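Local coordinates for glutathione s-transferase (Oryza sativa, PDB 1OYJ) that catalyses the conjugation of reduced glutathione to a wide range of hydrophobic electrophiles, including herbicides, as a tau-class glutathione transferase, at the interface of chains A and B. Sequence-based numbering; all coordinates share one arbitrary frame. Chains: chain A/B, glutathione s-transferase.

The interface of chains A and B. Residues chain A 74-75, 78, 101, 105; chain B 90, 98, 101, 105.
A:Asp78 meets B:Arg101 and B:Arg105 in a pair of salt bridges that share one carboxylate oxygen, an example of how a dimer can gather several like charges around a shared carboxylate. B:Arg105 comes tip to tip, its guanidinium nearly coplanar with the carboxylate; NH2 of B:Arg105 lies 3.2 Å from OD1 of A:Asp78, met on the syn side and somewhat out of the carboxylate plane. B:Arg101 crosses the acid at about a right angle: its chain bends at chi3 (75°), which brings NE to 3.1 Å from OD1 of A:Asp78, above the carboxylate plane and on the face opposite B:Arg105.

The other carboxylate oxygen, OD2 of A:Asp78, lies 2.7 Å from water 1. That water also bonds NH2 of B:Arg101, almost straight (174° at H), and NH1 of B:Arg105, with a weaker link to NH2 of A:Arg101. NH1 of A:Arg105 and NH1 of B:Arg105 stand 3.2 Å apart without a hydrogen bond. The carboxylate of A:Asp78 probably eases the repulsion among the arginines, while the water and OE1 of A:Gln74 supply polar partners.

Stacking adds a further layer. The amide of A:Gln74 lies against the guanidinium of B:Arg105, OE1 over its centre and the planes 29° apart. Within chain A, NE and NH1 of A:Arg105 both donate to OE1 of A:Gln74, NE at 2.8 Å, which should help hold the amide in this turn.

CB of B:Ala98 packs 3.9 Å from CE1 of A:Tyr75 and also touches CB of A:Asp78.

Helix 69-79 of the N-terminal, glutathione-binding domain here faces helix 97-124 of the partner's C-terminal domain, the two copies of helix 97-124 approach each other through A:Arg105 and B:Arg105, and the two-fold axis repeats the arrangement with chains exchanged.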
loop_
_atom_site.group_PDB
_atom_site.type_symbol
_atom_site.label_atom_id
_atom_site.label_comp_id
_atom_site.label_asym_id
_atom_site.label_seq_id
_atom_site.Cartn_x
_atom_site.Cartn_y
_atom_site.Cartn_z
ATOM N N GLN A 74 -7.105 0.125 -8.689
ATOM C CA GLN A 74 -7.720 -1.184 -8.600
ATOM C C GLN A 74 -9.219 -1.120 -8.693
ATOM O O GLN A 74 -9.895 -1.989 -9.337
ATOM C CB GLN A 74 -7.261 -1.846 -7.328
ATOM C CG GLN A 74 -5.813 -2.278 -7.455
ATOM C CD GLN A 74 -5.357 -2.999 -6.216
ATOM O OE1 GLN A 74 -5.430 -4.196 -6.152
ATOM N NE2 GLN A 74 -4.898 -2.254 -5.238
ATOM N N TYR A 75 -9.735 -0.011 -8.183
ATOM C CA TYR A 75 -11.164 0.235 -8.268
ATOM C C TYR A 75 -11.629 0.377 -9.717
ATOM O O TYR A 75 -12.688 -0.159 -10.116
ATOM C CB TYR A 75 -11.593 1.410 -7.360
ATOM C CG TYR A 75 -13.084 1.754 -7.401
ATOM C CD1 TYR A 75 -14.017 0.958 -6.755
ATOM C CD2 TYR A 75 -13.557 2.822 -8.169
ATOM C CE1 TYR A 75 -15.393 1.264 -6.819
ATOM C CE2 TYR A 75 -14.907 3.118 -8.249
ATOM C CZ TYR A 75 -15.818 2.348 -7.574
ATOM O OH TYR A 75 -17.146 2.676 -7.655
ATOM N N ASP A 78 -12.059 -2.964 -10.907
ATOM C CA ASP A 78 -13.151 -3.717 -10.272
ATOM C C ASP A 78 -14.486 -3.186 -10.673
ATOM O O ASP A 78 -15.420 -3.938 -10.907
ATOM C CB ASP A 78 -13.076 -3.722 -8.732
ATOM C CG ASP A 78 -11.927 -4.545 -8.182
ATOM O OD1 ASP A 78 -11.588 -4.296 -6.994
ATOM O OD2 ASP A 78 -11.328 -5.443 -8.843
ATOM N N ARG A 101 -0.667 -10.854 -10.578
ATOM C CA ARG A 101 -1.243 -9.801 -9.738
ATOM C C ARG A 101 -0.427 -9.457 -8.501
ATOM O O ARG A 101 -0.298 -8.226 -8.160
ATOM C CB ARG A 101 -2.651 -10.144 -9.312
ATOM C CG ARG A 101 -3.675 -10.110 -10.417
ATOM C CD ARG A 101 -5.031 -10.845 -10.057
ATOM N NE ARG A 101 -5.876 -10.097 -9.141
ATOM C CZ ARG A 101 -6.800 -9.223 -9.528
ATOM N NH1 ARG A 101 -6.972 -8.961 -10.819
ATOM N NH2 ARG A 101 -7.550 -8.573 -8.639
ATOM N N ARG A 105 1.262 -5.867 -7.609
ATOM C CA ARG A 105 1.019 -5.100 -6.409
ATOM C C ARG A 105 2.291 -4.835 -5.637
ATOM O O ARG A 105 2.447 -3.770 -5.112
ATOM C CB ARG A 105 -0.044 -5.646 -5.501
ATOM C CG ARG A 105 -1.433 -5.867 -6.170
ATOM C CD ARG A 105 -2.461 -6.579 -5.200
ATOM N NE ARG A 105 -3.856 -6.482 -5.653
ATOM C CZ ARG A 105 -4.653 -7.490 -5.936
ATOM N NH1 ARG A 105 -5.852 -7.221 -6.429
ATOM N NH2 ARG A 105 -4.307 -8.755 -5.727
ATOM N N ALA B 90 -15.199 -9.254 -6.896
ATOM C CA ALA B 90 -15.707 -8.160 -7.726
ATOM C C ALA B 90 -16.812 -8.588 -8.665
ATOM O O ALA B 90 -17.899 -8.026 -8.620
ATOM C CB ALA B 90 -14.556 -7.517 -8.523
ATOM N N ALA B 98 -17.276 -3.839 -5.678
ATOM C CA ALA B 98 -16.163 -3.035 -6.136
ATOM C C ALA B 98 -15.843 -1.979 -5.088
ATOM O O ALA B 98 -14.718 -1.816 -4.690
ATOM C CB ALA B 98 -16.556 -2.366 -7.486
ATOM N N ARG B 101 -14.523 -3.453 -1.777
ATOM C CA ARG B 101 -13.155 -3.760 -1.870
ATOM C C ARG B 101 -12.254 -2.570 -1.738
ATOM O O ARG B 101 -11.149 -2.677 -1.163
ATOM C CB ARG B 101 -12.872 -4.419 -3.229
ATOM C CG ARG B 101 -13.387 -5.821 -3.315
ATOM C CD ARG B 101 -13.476 -6.448 -4.708
ATOM N NE ARG B 101 -12.218 -6.852 -5.287
ATOM C CZ ARG B 101 -11.733 -8.073 -5.190
ATOM N NH1 ARG B 101 -12.421 -8.974 -4.513
ATOM N NH2 ARG B 101 -10.596 -8.422 -5.794
ATOM N N ARG B 105 -9.401 -2.038 1.075
ATOM C CA ARG B 105 -8.022 -1.773 0.814
ATOM C C ARG B 105 -7.562 -0.467 1.475
ATOM O O ARG B 105 -6.467 -0.374 1.950
ATOM C CB ARG B 105 -7.797 -1.696 -0.677
ATOM C CG ARG B 105 -7.959 -3.045 -1.332
ATOM C CD ARG B 105 -7.644 -3.020 -2.745
ATOM N NE ARG B 105 -7.621 -4.333 -3.338
ATOM C CZ ARG B 105 -8.362 -4.725 -4.325
ATOM N NH1 ARG B 105 -8.261 -5.960 -4.761
ATOM N NH2 ARG B 105 -9.217 -3.904 -4.887
HETATM O O HOH W 1 -9.253 -6.500 -7.536
#